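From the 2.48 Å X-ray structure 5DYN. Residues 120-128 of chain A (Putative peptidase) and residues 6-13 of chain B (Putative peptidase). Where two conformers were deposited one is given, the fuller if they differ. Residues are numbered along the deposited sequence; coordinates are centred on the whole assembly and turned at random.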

# COMPACT_ATOMS: atom_id res chain seq x y z
N GLU A 120 3.37 -4.06 -6.44
CA GLU A 120 4.72 -4.61 -6.47
C GLU A 120 5.70 -3.56 -5.94
O GLU A 120 6.70 -3.24 -6.59
CB GLU A 120 5.09 -5.04 -7.89
CG GLU A 120 6.37 -5.87 -8.03
CD GLU A 120 6.26 -7.25 -7.41
OE1 GLU A 120 5.78 -8.17 -8.10
OE2 GLU A 120 6.66 -7.40 -6.23
N GLY A 121 5.38 -3.02 -4.77
CA GLY A 121 6.25 -2.08 -4.07
C GLY A 121 6.87 -1.00 -4.92
O GLY A 121 6.19 -0.36 -5.73
N TRP A 122 8.18 -0.80 -4.75
CA TRP A 122 8.92 0.22 -5.48
C TRP A 122 9.36 -0.25 -6.86
O TRP A 122 9.74 0.57 -7.70
CB TRP A 122 10.16 0.64 -4.68
CG TRP A 122 11.15 -0.49 -4.52
CD1 TRP A 122 11.19 -1.42 -3.52
CD2 TRP A 122 12.23 -0.81 -5.41
NE1 TRP A 122 12.23 -2.29 -3.73
CE2 TRP A 122 12.88 -1.95 -4.88
CE3 TRP A 122 12.71 -0.26 -6.60
CZ2 TRP A 122 13.99 -2.53 -5.50
CZ3 TRP A 122 13.80 -0.84 -7.22
CH2 TRP A 122 14.43 -1.96 -6.66
N ILE A 123 9.32 -1.56 -7.07
CA ILE A 123 9.84 -2.20 -8.28
C ILE A 123 9.45 -1.47 -9.57
O ILE A 123 8.29 -1.11 -9.75
CB ILE A 123 9.35 -3.67 -8.38
CG1 ILE A 123 9.84 -4.48 -7.18
CG2 ILE A 123 9.82 -4.32 -9.67
CD1 ILE A 123 11.34 -4.67 -7.13
N PRO A 124 10.43 -1.23 -10.45
CA PRO A 124 10.16 -0.58 -11.74
C PRO A 124 9.16 -1.36 -12.59
O PRO A 124 9.00 -2.57 -12.39
CB PRO A 124 11.53 -0.53 -12.41
CG PRO A 124 12.51 -0.61 -11.29
CD PRO A 124 11.87 -1.48 -10.26
N SER A 125 8.50 -0.68 -13.52
CA SER A 125 7.59 -1.34 -14.44
C SER A 125 8.33 -2.41 -15.25
O SER A 125 9.45 -2.17 -15.70
CB SER A 125 6.94 -0.31 -15.37
OG SER A 125 6.17 -0.94 -16.38
N PRO A 126 7.71 -3.59 -15.41
CA PRO A 126 8.31 -4.67 -16.20
C PRO A 126 8.33 -4.36 -17.70
O PRO A 126 9.02 -5.05 -18.45
CB PRO A 126 7.39 -5.86 -15.90
CG PRO A 126 6.09 -5.25 -15.51
CD PRO A 126 6.43 -3.98 -14.80
N ALA A 127 7.59 -3.34 -18.12
CA ALA A 127 7.58 -2.91 -19.51
C ALA A 127 7.93 -1.42 -19.63
O ALA A 127 7.22 -0.56 -19.12
CB ALA A 127 6.23 -3.18 -20.14
N LYS A 128 9.04 -1.14 -20.32
CA LYS A 128 9.49 0.24 -20.51
C LYS A 128 9.79 0.53 -21.98
O LYS A 128 10.13 -0.37 -22.74
CB LYS A 128 10.74 0.52 -19.67
CG LYS A 128 10.47 0.82 -18.21
CD LYS A 128 11.76 1.17 -17.47
CE LYS A 128 12.57 2.23 -18.22
NZ LYS A 128 11.84 3.52 -18.37
N GLY B 6 -3.81 -3.52 -18.25
CA GLY B 6 -3.40 -4.28 -19.41
C GLY B 6 -1.92 -4.62 -19.32
O GLY B 6 -1.53 -5.49 -18.53
N ASN B 7 -1.10 -3.94 -20.11
CA ASN B 7 0.34 -4.14 -20.06
C ASN B 7 1.08 -2.91 -19.55
O ASN B 7 2.27 -2.74 -19.81
CB ASN B 7 0.88 -4.52 -21.45
CG ASN B 7 0.35 -5.85 -21.93
OD1 ASN B 7 0.68 -6.90 -21.39
ND2 ASN B 7 -0.46 -5.81 -22.98
N ASN B 8 0.37 -2.06 -18.82
CA ASN B 8 0.97 -0.87 -18.25
C ASN B 8 0.97 -0.89 -16.73
O ASN B 8 0.02 -1.35 -16.10
CB ASN B 8 0.26 0.39 -18.75
CG ASN B 8 0.42 0.59 -20.24
OD1 ASN B 8 -0.33 0.02 -21.03
ND2 ASN B 8 1.41 1.38 -20.63
N TYR B 9 2.06 -0.40 -16.16
CA TYR B 9 2.27 -0.41 -14.71
C TYR B 9 2.80 0.96 -14.30
O TYR B 9 3.73 1.47 -14.92
CB TYR B 9 3.24 -1.52 -14.30
CG TYR B 9 2.97 -2.87 -14.95
CD1 TYR B 9 3.30 -3.11 -16.28
CD2 TYR B 9 2.39 -3.91 -14.23
CE1 TYR B 9 3.05 -4.32 -16.88
CE2 TYR B 9 2.14 -5.14 -14.82
CZ TYR B 9 2.47 -5.33 -16.15
OH TYR B 9 2.23 -6.54 -16.75
N MET B 10 2.21 1.55 -13.27
CA MET B 10 2.62 2.88 -12.86
C MET B 10 3.81 2.85 -11.91
O MET B 10 3.73 2.29 -10.81
CB MET B 10 1.45 3.63 -12.21
CG MET B 10 1.77 5.08 -11.85
SD MET B 10 0.32 6.04 -11.36
CE MET B 10 -0.48 4.86 -10.27
N ASP B 11 4.92 3.44 -12.34
CA ASP B 11 6.08 3.57 -11.48
C ASP B 11 5.73 4.49 -10.31
O ASP B 11 4.89 5.37 -10.43
CB ASP B 11 7.29 4.10 -12.26
CG ASP B 11 7.92 3.04 -13.14
OD1 ASP B 11 7.99 1.86 -12.71
OD2 ASP B 11 8.35 3.37 -14.27
N ILE B 12 6.37 4.25 -9.17
CA ILE B 12 6.09 5.02 -7.96
C ILE B 12 6.36 6.51 -8.17
O ILE B 12 5.63 7.35 -7.65
CB ILE B 12 6.90 4.49 -6.76
CG1 ILE B 12 6.52 3.04 -6.48
CG2 ILE B 12 6.64 5.33 -5.53
CD1 ILE B 12 5.04 2.84 -6.28
N ALA B 13 7.40 6.82 -8.94
CA ALA B 13 7.74 8.21 -9.24
C ALA B 13 6.60 8.89 -9.98
O ALA B 13 6.23 10.02 -9.67
CB ALA B 13 9.03 8.29 -10.05
O HOH W 1 7.98 2.01 -9.39
O HOH W 2 4.14 0.22 -18.13

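Two stretches of different chains run past each other in opposite directions, burying 365 Å² in total; from N8(B) to I12(B), the nearest CA partners step back from A127(A) through S125(A) and P124(A) to W122(A). Chain A has no regular helix or strand here; one direct hydrogen bond, two bridging waters and van der Waals packing join the pair. Near the start of chain B, the carbonyl O of N7(B) lies 4.0 Å from CB of A127(A), a loose van der Waals approach at an exposed margin. In the short strand 8-10, side chains alternate: N8(B) and M10(B) point away, whereas Y9(B) points toward chain A. Its ring receives P126(A) over one face, with CG of P126(A) 3.6 Å from the centroid of the Y9(B) ring and 15° off the normal, a CH-pi contact in which the proline CG packs on the aromatic cloud. S125(A) approaches the same ring obliquely, OG to CD1 of Y9(B) being 3.6 Å. That hydroxyl also accepts a bond from the backbone within its own chain, N of A127(A) to OG of S125(A) at 3.3 Å, and one from water 2, which in turn accepts from N of Y9(B); both water distances, to OG of S125(A) and to N of Y9(B), are 2.9 Å. At D11(B), just before the helix, the carboxylate makes no capping bond; instead OD1 of D11(B) accepts from N of S125(A) at 2.7 Å, a short bond bent to 137°. I12(B) opens the helix and points toward the type II' turn E120(A)-I123(A), laying CD1 3.4 Å from O of G121(A) and CG1 3.8 Å from CA of W122(A). The W122(A) side chain points away, leaving backbone to meet the isoleucine. Water 1 links N of I12(B) to O of W122(A), 2.8 Å from each.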